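Long-range contacts in pre-crRNA processing endonuclease (Streptococcus pyogenes serotype M1, PDB 3VZH), which probably cleaves precursor CRISPR RNA into mature guide RNA, as a Cas5d endoribonuclease serving CRISPR-mediated immunity: residues V11-Q16 with R135-G140; R17-N22 with R31-V36; Y50-F55 with A119-I124. One frame throughout, in Å; residues are numbered along the deposited sequence.

All three contacts lie in an RRM-like, ferredoxin-type domain whose strands 9-15, 55-64, 95-105 and 147-150 share one antiparallel sheet. Interaction 1 joins strand 9-15 to the loop between helix 118-130 and strand 147-150. Interaction 2 joins two parts of the connection from strand 9-15 to helix 39-49, its centre about 14 Å away; the two contacts touch, L139 O lying 3.0 Å from L19 N in a probable hydrogen bond. Interaction 3 joins the loop after helix 39-49 to helix 118-130, its centre about 20 Å from that of interaction 1 and about 29 Å from that of interaction 2. Interaction 2 closes before interaction 3 opens, and both fall between the two segments of interaction 1.

Interaction 1: V11-Q16 with R135-G140; sequences VRVSGQ and RDVFLG
L139 reaches strand 9-15 with both branches of its fork, and this side chain carries most of the contact. Its CG stands anti to the carbonyl carbon (chi1 -56°), while CD1 continues the chain outward, anti to CA (chi2 -177°). That extended branch ends at the backbone of the strand, where L139 CD1 lies 3.6 Å from G15 CA and 3.8 Å from S14 O; at G15 there is no side chain between the methyl and the main chain. The second branch serves V13: L139 CD2 meets V13 CG1 at 3.7 Å. V13 presents this methyl because CG1 is anti to the backbone N (chi1 -175°), and the two side chains pass one another pointing opposite ways. A more distant neighbour, V137 CG1, approaches V13 CG1 to 4.4 Å, so that the V13 methyl lies near both V137 and L139.

No hydrogen bond crosses between the segments; the strand spends its backbone groups on its sheet neighbours, V13 pairing with Y97 and G15 with V95. Helix 39-49 completes the apolar cluster through I45, which touches V13 and L139, and A48, which touches V137, with V148 adding to it from strand 147-150. Such a layer of aliphatic residues between the first strand, the first helix and the connection leading to the fourth strand belongs to the hydrophobic core of an RRM-like, ferredoxin-type fold.

Interaction 2: R17-N22 with R31-V36; sequences RALFTN and RSSYSV
The Y34 ring receives T21 O at its edge, near the ring plane, with Y34 CE2 3.6 Å from that oxygen. Further out, N22 CB comes within 3.3 Å of Y34 OH, and the amide of N22 is inclined by 26° to the ring; the hydroxyl itself is hydrogen-bonded to the backbone N of F174. The F20 ring approaches V36 O obliquely, F20 CD2 being 3.6 Å away, and this carbonyl is buried without a polar partner. At the outer end L19 CD2 sits at the edge of the R31 guanidinium, 3.6 Å from R31 NH1, though this arginine is poorly ordered.

Between these groups S33 OG works in two directions. Turned anti to the backbone N (chi1 -170°), it accepts a nearly straight bond from F20 N (2.9 Å, 174° at the hydrogen) and donates to Y34 O at 2.7 Å. F20 O in turn accepts from Y34 N, 3.0 Å away, so both backbone polar groups of F20 are engaged, one by a side chain and one by the main chain. L19 CD1 packs over S33, 3.6 Å from S33 N.

Behind the contact, strand 88-93 bonds to A18, R31 and S33, and strand 173-178 touches Y34 and V36. The arrangement gathers the two ends of the long connection between the first strand and the first helix of the RRM-like fold.

Interaction 3: Y50-F55 with A119-I124; sequences YYKPTF and AKHEAI
The shortest polar bond joins Y50 OH to H121 ND1 at 2.7 Å, and either atom could be the donor. The hydroxyl meets the imidazole at its edge, near the ring plane, while the two side chains cross at about a right angle. Y50 also bears on the helix itself: H121 O lies at the edge of the phenol ring, and one face is covered by I124. The I124 CG2 methyl, placed anti to the backbone N, stands 3.5 Å from the ring centroid and 18° off the normal, a close CH-pi contact displaced toward the hydroxyl end, where I124 CG2 is 3.4 Å from Y50 CZ.

The imidazole is enclosed on several sides. F55, its CG held between the backbone N and the carbonyl carbon (chi1 63°), turns its edge onto one face of H121 in an edge-to-face pair, centroids 5.2 Å apart and planes at 62°. Over the opposite face, toward the rim, lies K120 CD from the same helix. K52 CG approaches H121 CE1 to 4.0 Å, and T54 CG2 comes within 4.1 Å of H121 NE2.

H121 NE2 has its own partner, the carbonyl oxygen of D115. The side chain of the same D115 accepts from T54 OG1 and forms a salt bridge with K120, so one residue serves both segments.

With a polar partner at each ring nitrogen and neighbours over both faces, the rotation of the H121 ring should be firmly set, and its bond to Y50 should help to place the phenol hydroxyl relative to helix 118-130. Because the carbonyl oxygen of D115 can only accept, the hydrogen of that second bond must come from H121 NE2.

Interaction 1: V11-Q16 with R135-G140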
loop_
_atom_site.group_PDB
_atom_site.type_symbol
_atom_site.label_atom_id
_atom_site.label_comp_id
_atom_site.label_asym_id
_atom_site.label_seq_id
_atom_site.Cartn_x
_atom_site.Cartn_y
_atom_site.Cartn_z
ATOM N N VAL A 11 8.079 3.849 -4.695
ATOM C CA VAL A 11 7.792 3.107 -5.899
ATOM C C VAL A 11 6.630 3.734 -6.570
ATOM O O VAL A 11 5.746 4.343 -5.873
ATOM C CB VAL A 11 7.432 1.629 -5.666
ATOM C CG1 VAL A 11 8.669 0.822 -5.323
ATOM C CG2 VAL A 11 6.376 1.515 -4.585
ATOM N N ARG A 12 6.620 3.652 -7.886
ATOM C CA ARG A 12 5.449 4.072 -8.687
ATOM C C ARG A 12 4.702 2.797 -9.093
ATOM O O ARG A 12 5.300 1.895 -9.735
ATOM C CB ARG A 12 5.957 4.763 -9.925
ATOM C CG ARG A 12 4.824 5.298 -10.863
ATOM C CD ARG A 12 5.494 6.121 -11.961
ATOM N NE ARG A 12 4.503 6.913 -12.675
ATOM C CZ ARG A 12 3.699 6.448 -13.618
ATOM N NH1 ARG A 12 3.707 5.144 -13.939
ATOM N NH2 ARG A 12 2.855 7.280 -14.266
ATOM N N VAL A 13 3.412 2.704 -8.780
ATOM C CA VAL A 13 2.648 1.547 -9.176
ATOM C C VAL A 13 1.511 2.050 -10.041
ATOM O O VAL A 13 0.791 3.028 -9.637
ATOM C CB VAL A 13 2.025 0.866 -7.935
ATOM C CG1 VAL A 13 1.326 -0.424 -8.338
ATOM C CG2 VAL A 13 3.096 0.539 -6.851
ATOM N N SER A 14 1.316 1.401 -11.181
ATOM C CA SER A 14 0.262 1.823 -12.147
ATOM C C SER A 14 -0.534 0.646 -12.681
ATOM O O SER A 14 -0.088 -0.499 -12.605
ATOM C CB SER A 14 0.893 2.643 -13.241
ATOM O OG SER A 14 1.799 1.831 -14.015
ATOM N N GLY A 15 -1.743 0.912 -13.217
ATOM C CA GLY A 15 -2.520 -0.208 -13.757
ATOM C C GLY A 15 -3.710 0.395 -14.463
ATOM O O GLY A 15 -4.180 1.492 -14.114
ATOM N N GLN A 16 -4.218 -0.357 -15.441
ATOM C CA GLN A 16 -5.434 0.052 -16.129
ATOM C C GLN A 16 -6.699 -0.038 -15.251
ATOM O O GLN A 16 -7.662 0.734 -15.451
ATOM C CB GLN A 16 -5.622 -0.861 -17.383
ATOM C CG GLN A 16 -4.681 -0.464 -18.539
ATOM C CD GLN A 16 -4.702 1.036 -18.794
ATOM O OE1 GLN A 16 -3.700 1.733 -18.573
ATOM N NE2 GLN A 16 -5.846 1.546 -19.238
ATOM N N ARG A 135 7.514 -10.826 -6.997
ATOM C CA ARG A 135 6.294 -11.538 -7.364
ATOM C C ARG A 135 5.387 -10.643 -8.173
ATOM O O ARG A 135 5.666 -9.437 -8.313
ATOM C CB ARG A 135 5.571 -11.952 -6.088
ATOM C CG ARG A 135 6.442 -12.856 -5.210
ATOM C CD ARG A 135 5.444 -13.833 -4.606
ATOM N NE ARG A 135 6.075 -15.061 -4.124
ATOM C CZ ARG A 135 6.754 -15.169 -2.986
ATOM N NH1 ARG A 135 7.039 -14.115 -2.199
ATOM N NH2 ARG A 135 7.240 -16.348 -2.687
ATOM N N ASP A 136 4.313 -11.229 -8.705
ATOM C CA ASP A 136 3.255 -10.507 -9.423
ATOM C C ASP A 136 2.578 -9.470 -8.521
ATOM O O ASP A 136 2.215 -9.708 -7.350
ATOM C CB ASP A 136 2.169 -11.506 -9.851
ATOM C CG ASP A 136 2.591 -12.351 -11.009
ATOM O OD1 ASP A 136 1.955 -13.408 -11.166
ATOM O OD2 ASP A 136 3.499 -11.913 -11.775
ATOM N N VAL A 137 2.384 -8.312 -9.085
ATOM C CA VAL A 137 1.763 -7.243 -8.353
ATOM C C VAL A 137 0.327 -7.038 -8.890
ATOM O O VAL A 137 0.121 -6.953 -10.103
ATOM C CB VAL A 137 2.610 -5.983 -8.628
ATOM C CG1 VAL A 137 1.840 -4.761 -8.246
ATOM C CG2 VAL A 137 3.903 -6.068 -7.813
ATOM N N PHE A 138 -0.618 -6.996 -7.955
ATOM C CA PHE A 138 -2.099 -6.951 -8.208
ATOM C C PHE A 138 -2.647 -5.731 -7.527
ATOM O O PHE A 138 -2.158 -5.353 -6.437
ATOM C CB PHE A 138 -2.761 -8.263 -7.692
ATOM C CG PHE A 138 -2.286 -9.481 -8.436
ATOM C CD1 PHE A 138 -2.484 -9.605 -9.825
ATOM C CD2 PHE A 138 -1.612 -10.506 -7.779
ATOM C CE1 PHE A 138 -2.055 -10.731 -10.542
ATOM C CE2 PHE A 138 -1.169 -11.631 -8.494
ATOM C CZ PHE A 138 -1.386 -11.743 -9.868
ATOM N N LEU A 139 -3.620 -5.060 -8.165
ATOM C CA LEU A 139 -4.185 -3.828 -7.585
ATOM C C LEU A 139 -5.544 -4.123 -6.940
ATOM O O LEU A 139 -6.630 -3.887 -7.559
ATOM C CB LEU A 139 -4.331 -2.749 -8.666
ATOM C CG LEU A 139 -3.028 -2.456 -9.353
ATOM C CD1 LEU A 139 -3.064 -1.338 -10.404
ATOM C CD2 LEU A 139 -1.927 -2.136 -8.302
ATOM N N GLY A 140 -5.480 -4.746 -5.754
ATOM C CA GLY A 140 -6.624 -4.958 -4.912
ATOM C C GLY A 140 -7.247 -6.306 -5.216
ATOM O O GLY A 140 -7.833 -6.930 -4.343
#

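Interaction 2: R17-N22 with R31-V36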
loop_
_atom_site.group_PDB
_atom_site.type_symbol
_atom_site.label_atom_id
_atom_site.label_comp_id
_atom_site.label_asym_id
_atom_site.label_seq_id
_atom_site.Cartn_x
_atom_site.Cartn_y
_atom_site.Cartn_z
ATOM N N ARG A 17 -6.730 -1.033 -14.350
ATOM C CA ARG A 17 -7.857 -1.245 -13.454
ATOM C C ARG A 17 -7.367 -1.548 -12.034
ATOM O O ARG A 17 -6.278 -2.140 -11.855
ATOM C CB ARG A 17 -8.640 -2.467 -13.927
ATOM C CG ARG A 17 -9.306 -2.237 -15.302
ATOM C CD ARG A 17 -10.379 -1.150 -15.202
ATOM N NE ARG A 17 -11.272 -1.107 -16.363
ATOM C CZ ARG A 17 -11.119 -0.303 -17.400
ATOM N NH1 ARG A 17 -10.072 0.528 -17.467
ATOM N NH2 ARG A 17 -12.028 -0.353 -18.396
ATOM N N ALA A 18 -8.168 -1.147 -11.052
ATOM C CA ALA A 18 -7.913 -1.449 -9.632
ATOM C C ALA A 18 -9.262 -1.711 -8.975
ATOM O O ALA A 18 -10.305 -1.177 -9.424
ATOM C CB ALA A 18 -7.177 -0.292 -8.912
ATOM N N LEU A 19 -9.238 -2.553 -7.952
ATOM C CA LEU A 19 -10.453 -2.864 -7.190
ATOM C C LEU A 19 -10.043 -2.995 -5.745
ATOM O O LEU A 19 -9.612 -4.087 -5.311
ATOM C CB LEU A 19 -11.123 -4.165 -7.653
ATOM C CG LEU A 19 -12.400 -4.604 -6.923
ATOM C CD1 LEU A 19 -13.425 -3.491 -7.083
ATOM C CD2 LEU A 19 -12.995 -5.936 -7.437
ATOM N N PHE A 20 -10.284 -1.948 -4.963
ATOM C CA PHE A 20 -9.900 -1.982 -3.518
ATOM C C PHE A 20 -11.149 -2.211 -2.702
ATOM O O PHE A 20 -12.002 -1.355 -2.628
ATOM C CB PHE A 20 -9.260 -0.616 -3.202
ATOM C CG PHE A 20 -8.010 -0.395 -3.982
ATOM C CD1 PHE A 20 -6.976 -1.337 -3.926
ATOM C CD2 PHE A 20 -7.820 0.742 -4.764
ATOM C CE1 PHE A 20 -5.827 -1.193 -4.639
ATOM C CE2 PHE A 20 -6.619 0.883 -5.472
ATOM C CZ PHE A 20 -5.635 -0.073 -5.385
ATOM N N THR A 21 -11.323 -3.380 -2.103
ATOM C CA THR A 21 -12.619 -3.573 -1.451
ATOM C C THR A 21 -12.485 -3.537 0.098
ATOM O O THR A 21 -11.365 -3.408 0.673
ATOM C CB THR A 21 -13.225 -4.906 -1.892
ATOM O OG1 THR A 21 -12.250 -5.915 -1.622
ATOM C CG2 THR A 21 -13.462 -4.846 -3.393
ATOM N N ASN A 22 -13.635 -3.722 0.744
ATOM C CA ASN A 22 -13.740 -3.804 2.176
ATOM C C ASN A 22 -14.037 -5.265 2.490
ATOM O O ASN A 22 -15.142 -5.699 2.224
ATOM C CB ASN A 22 -14.907 -2.928 2.661
ATOM C CG ASN A 22 -15.296 -3.211 4.109
ATOM O OD1 ASN A 22 -14.577 -3.897 4.846
ATOM N ND2 ASN A 22 -16.444 -2.703 4.511
ATOM N N ARG A 31 -19.376 -5.839 -6.059
ATOM C CA ARG A 31 -18.222 -5.251 -5.391
ATOM C C ARG A 31 -17.947 -3.908 -6.055
ATOM O O ARG A 31 -17.888 -3.807 -7.290
ATOM C CB ARG A 31 -16.948 -6.088 -5.562
ATOM C CG ARG A 31 -17.043 -7.587 -5.819
ATOM C CD ARG A 31 -15.701 -8.030 -6.413
ATOM N NE ARG A 31 -15.409 -9.458 -6.272
ATOM C CZ ARG A 31 -14.189 -9.965 -6.061
ATOM N NH1 ARG A 31 -13.128 -9.169 -5.942
ATOM N NH2 ARG A 31 -14.030 -11.282 -5.946
ATOM N N SER A 32 -17.779 -2.863 -5.265
ATOM C CA SER A 32 -17.371 -1.608 -5.855
ATOM C C SER A 32 -16.034 -1.248 -5.226
ATOM O O SER A 32 -15.745 -1.648 -4.122
ATOM C CB SER A 32 -18.425 -0.517 -5.627
ATOM O OG SER A 32 -18.618 -0.258 -4.245
ATOM N N SER A 33 -15.191 -0.551 -5.960
ATOM C CA SER A 33 -13.951 -0.139 -5.350
ATOM C C SER A 33 -14.151 1.085 -4.419
ATOM O O SER A 33 -14.981 1.921 -4.693
ATOM C CB SER A 33 -12.950 0.180 -6.484
ATOM O OG SER A 33 -11.698 0.362 -5.940
ATOM N N TYR A 34 -13.356 1.184 -3.346
ATOM C CA TYR A 34 -13.070 2.467 -2.700
ATOM C C TYR A 34 -12.463 3.316 -3.738
ATOM O O TYR A 34 -11.948 2.805 -4.760
ATOM C CB TYR A 34 -12.005 2.249 -1.613
ATOM C CG TYR A 34 -12.552 1.658 -0.311
ATOM C CD1 TYR A 34 -13.532 2.351 0.432
ATOM C CD2 TYR A 34 -12.043 0.450 0.194
ATOM C CE1 TYR A 34 -14.047 1.818 1.656
ATOM C CE2 TYR A 34 -12.549 -0.093 1.422
ATOM C CZ TYR A 34 -13.513 0.610 2.146
ATOM O OH TYR A 34 -13.966 0.111 3.372
ATOM N N SER A 35 -12.457 4.622 -3.481
ATOM C CA SER A 35 -11.916 5.526 -4.459
ATOM C C SER A 35 -10.412 5.575 -4.481
ATOM O O SER A 35 -9.839 6.184 -5.389
ATOM C CB SER A 35 -12.400 6.971 -4.113
ATOM O OG SER A 35 -13.815 7.041 -4.073
ATOM N N VAL A 36 -9.769 5.061 -3.435
ATOM C CA VAL A 36 -8.313 5.086 -3.365
ATOM C C VAL A 36 -7.882 3.755 -2.703
ATOM O O VAL A 36 -8.706 3.028 -2.154
ATOM C CB VAL A 36 -7.776 6.308 -2.556
ATOM C CG1 VAL A 36 -8.236 7.644 -3.179
ATOM C CG2 VAL A 36 -8.286 6.242 -1.146
#

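Interaction 3: Y50-F55 with A119-I124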
loop_
_atom_site.group_PDB
_atom_site.type_symbol
_atom_site.label_atom_id
_atom_site.label_comp_id
_atom_site.label_asym_id
_atom_site.label_seq_id
_atom_site.Cartn_x
_atom_site.Cartn_y
_atom_site.Cartn_z
ATOM N N TYR A 50 9.046 -7.421 -2.336
ATOM C CA TYR A 50 10.020 -8.235 -1.594
ATOM C C TYR A 50 9.473 -8.503 -0.197
ATOM O O TYR A 50 9.098 -7.551 0.529
ATOM C CB TYR A 50 11.349 -7.479 -1.516
ATOM C CG TYR A 50 12.458 -8.153 -0.725
ATOM C CD1 TYR A 50 12.663 -9.556 -0.780
ATOM C CD2 TYR A 50 13.318 -7.382 0.029
ATOM C CE1 TYR A 50 13.712 -10.139 -0.050
ATOM C CE2 TYR A 50 14.336 -7.963 0.780
ATOM C CZ TYR A 50 14.527 -9.338 0.706
ATOM O OH TYR A 50 15.581 -9.925 1.426
ATOM N N TYR A 51 9.414 -9.784 0.142
ATOM C CA TYR A 51 8.851 -10.241 1.420
ATOM C C TYR A 51 9.861 -11.183 2.076
ATOM O O TYR A 51 10.401 -12.093 1.392
ATOM C CB TYR A 51 7.534 -11.038 1.226
ATOM C CG TYR A 51 7.098 -11.526 2.576
ATOM C CD1 TYR A 51 6.481 -10.658 3.479
ATOM C CD2 TYR A 51 7.382 -12.815 3.003
ATOM C CE1 TYR A 51 6.168 -11.082 4.770
ATOM C CE2 TYR A 51 7.082 -13.236 4.285
ATOM C CZ TYR A 51 6.427 -12.350 5.151
ATOM O OH TYR A 51 6.064 -12.681 6.454
ATOM N N LYS A 52 10.158 -10.966 3.354
ATOM C CA LYS A 52 10.848 -11.999 4.180
ATOM C C LYS A 52 10.200 -11.991 5.537
ATOM O O LYS A 52 9.773 -10.922 5.994
ATOM C CB LYS A 52 12.359 -11.684 4.305
ATOM C CG LYS A 52 13.179 -11.882 3.060
ATOM C CD LYS A 52 13.324 -13.295 2.651
ATOM C CE LYS A 52 14.519 -13.897 3.366
ATOM N NZ LYS A 52 14.677 -15.350 3.146
ATOM N N PRO A 53 10.089 -13.152 6.200
ATOM C CA PRO A 53 9.519 -13.181 7.532
ATOM C C PRO A 53 10.441 -12.430 8.517
ATOM O O PRO A 53 10.020 -12.040 9.608
ATOM C CB PRO A 53 9.496 -14.682 7.852
ATOM C CG PRO A 53 10.546 -15.288 6.953
ATOM C CD PRO A 53 10.456 -14.482 5.704
ATOM N N THR A 54 11.646 -12.108 8.078
ATOM C CA THR A 54 12.618 -11.421 8.976
ATOM C C THR A 54 12.195 -9.985 9.271
ATOM O O THR A 54 12.483 -9.471 10.356
ATOM C CB THR A 54 13.993 -11.327 8.284
ATOM O OG1 THR A 54 14.388 -12.658 7.892
ATOM C CG2 THR A 54 15.062 -10.896 9.287
ATOM N N PHE A 55 11.546 -9.345 8.282
ATOM C CA PHE A 55 11.100 -7.978 8.490
ATOM C C PHE A 55 9.620 -7.785 8.086
ATOM O O PHE A 55 8.951 -8.719 7.523
ATOM C CB PHE A 55 12.052 -7.004 7.709
ATOM C CG PHE A 55 12.029 -7.196 6.176
ATOM C CD1 PHE A 55 13.031 -8.007 5.535
ATOM C CD2 PHE A 55 11.048 -6.563 5.364
ATOM C CE1 PHE A 55 13.025 -8.180 4.133
ATOM C CE2 PHE A 55 11.023 -6.742 3.973
ATOM C CZ PHE A 55 12.020 -7.556 3.363
ATOM N N ALA A 119 22.061 -4.159 5.546
ATOM C CA ALA A 119 22.617 -3.890 4.203
ATOM C C ALA A 119 22.110 -4.916 3.212
ATOM O O ALA A 119 21.831 -4.569 2.054
ATOM C CB ALA A 119 24.152 -3.864 4.222
ATOM N N LYS A 120 22.003 -6.165 3.663
ATOM C CA LYS A 120 21.503 -7.245 2.807
ATOM C C LYS A 120 20.067 -6.918 2.344
ATOM O O LYS A 120 19.729 -6.962 1.163
ATOM C CB LYS A 120 21.452 -8.581 3.556
ATOM C CG LYS A 120 20.898 -9.771 2.708
ATOM C CD LYS A 120 20.590 -10.991 3.615
ATOM C CE LYS A 120 19.829 -12.125 2.930
ATOM N NZ LYS A 120 19.684 -13.278 3.858
ATOM N N HIS A 121 19.195 -6.659 3.313
ATOM C CA HIS A 121 17.767 -6.485 2.954
ATOM C C HIS A 121 17.474 -5.199 2.255
ATOM O O HIS A 121 16.574 -5.184 1.373
ATOM C CB HIS A 121 16.876 -6.673 4.151
ATOM C CG HIS A 121 16.872 -8.079 4.650
ATOM N ND1 HIS A 121 16.472 -9.117 3.893
ATOM C CD2 HIS A 121 17.321 -8.620 5.846
ATOM C CE1 HIS A 121 16.505 -10.255 4.587
ATOM N NE2 HIS A 121 17.086 -9.979 5.784
ATOM N N GLU A 122 18.181 -4.136 2.604
ATOM C CA GLU A 122 18.068 -2.876 1.821
ATOM C C GLU A 122 18.520 -3.022 0.368
ATOM O O GLU A 122 17.821 -2.533 -0.539
ATOM C CB GLU A 122 18.782 -1.682 2.476
ATOM C CG GLU A 122 18.162 -1.170 3.777
ATOM C CD GLU A 122 18.648 0.246 4.109
ATOM O OE1 GLU A 122 18.074 0.916 4.973
ATOM O OE2 GLU A 122 19.629 0.714 3.482
ATOM N N ALA A 123 19.598 -3.777 0.123
ATOM C CA ALA A 123 20.079 -4.004 -1.252
ATOM C C ALA A 123 19.129 -4.797 -2.112
ATOM O O ALA A 123 18.826 -4.440 -3.266
ATOM C CB ALA A 123 21.510 -4.613 -1.270
ATOM N N ILE A 124 18.608 -5.868 -1.512
ATOM C CA ILE A 124 17.633 -6.680 -2.185
ATOM C C ILE A 124 16.360 -5.933 -2.458
ATOM O O ILE A 124 15.757 -6.087 -3.545
ATOM C CB ILE A 124 17.388 -7.958 -1.378
ATOM C CG1 ILE A 124 18.723 -8.716 -1.323
ATOM C CG2 ILE A 124 16.348 -8.861 -2.071
ATOM C CD1 ILE A 124 18.600 -10.053 -0.635
#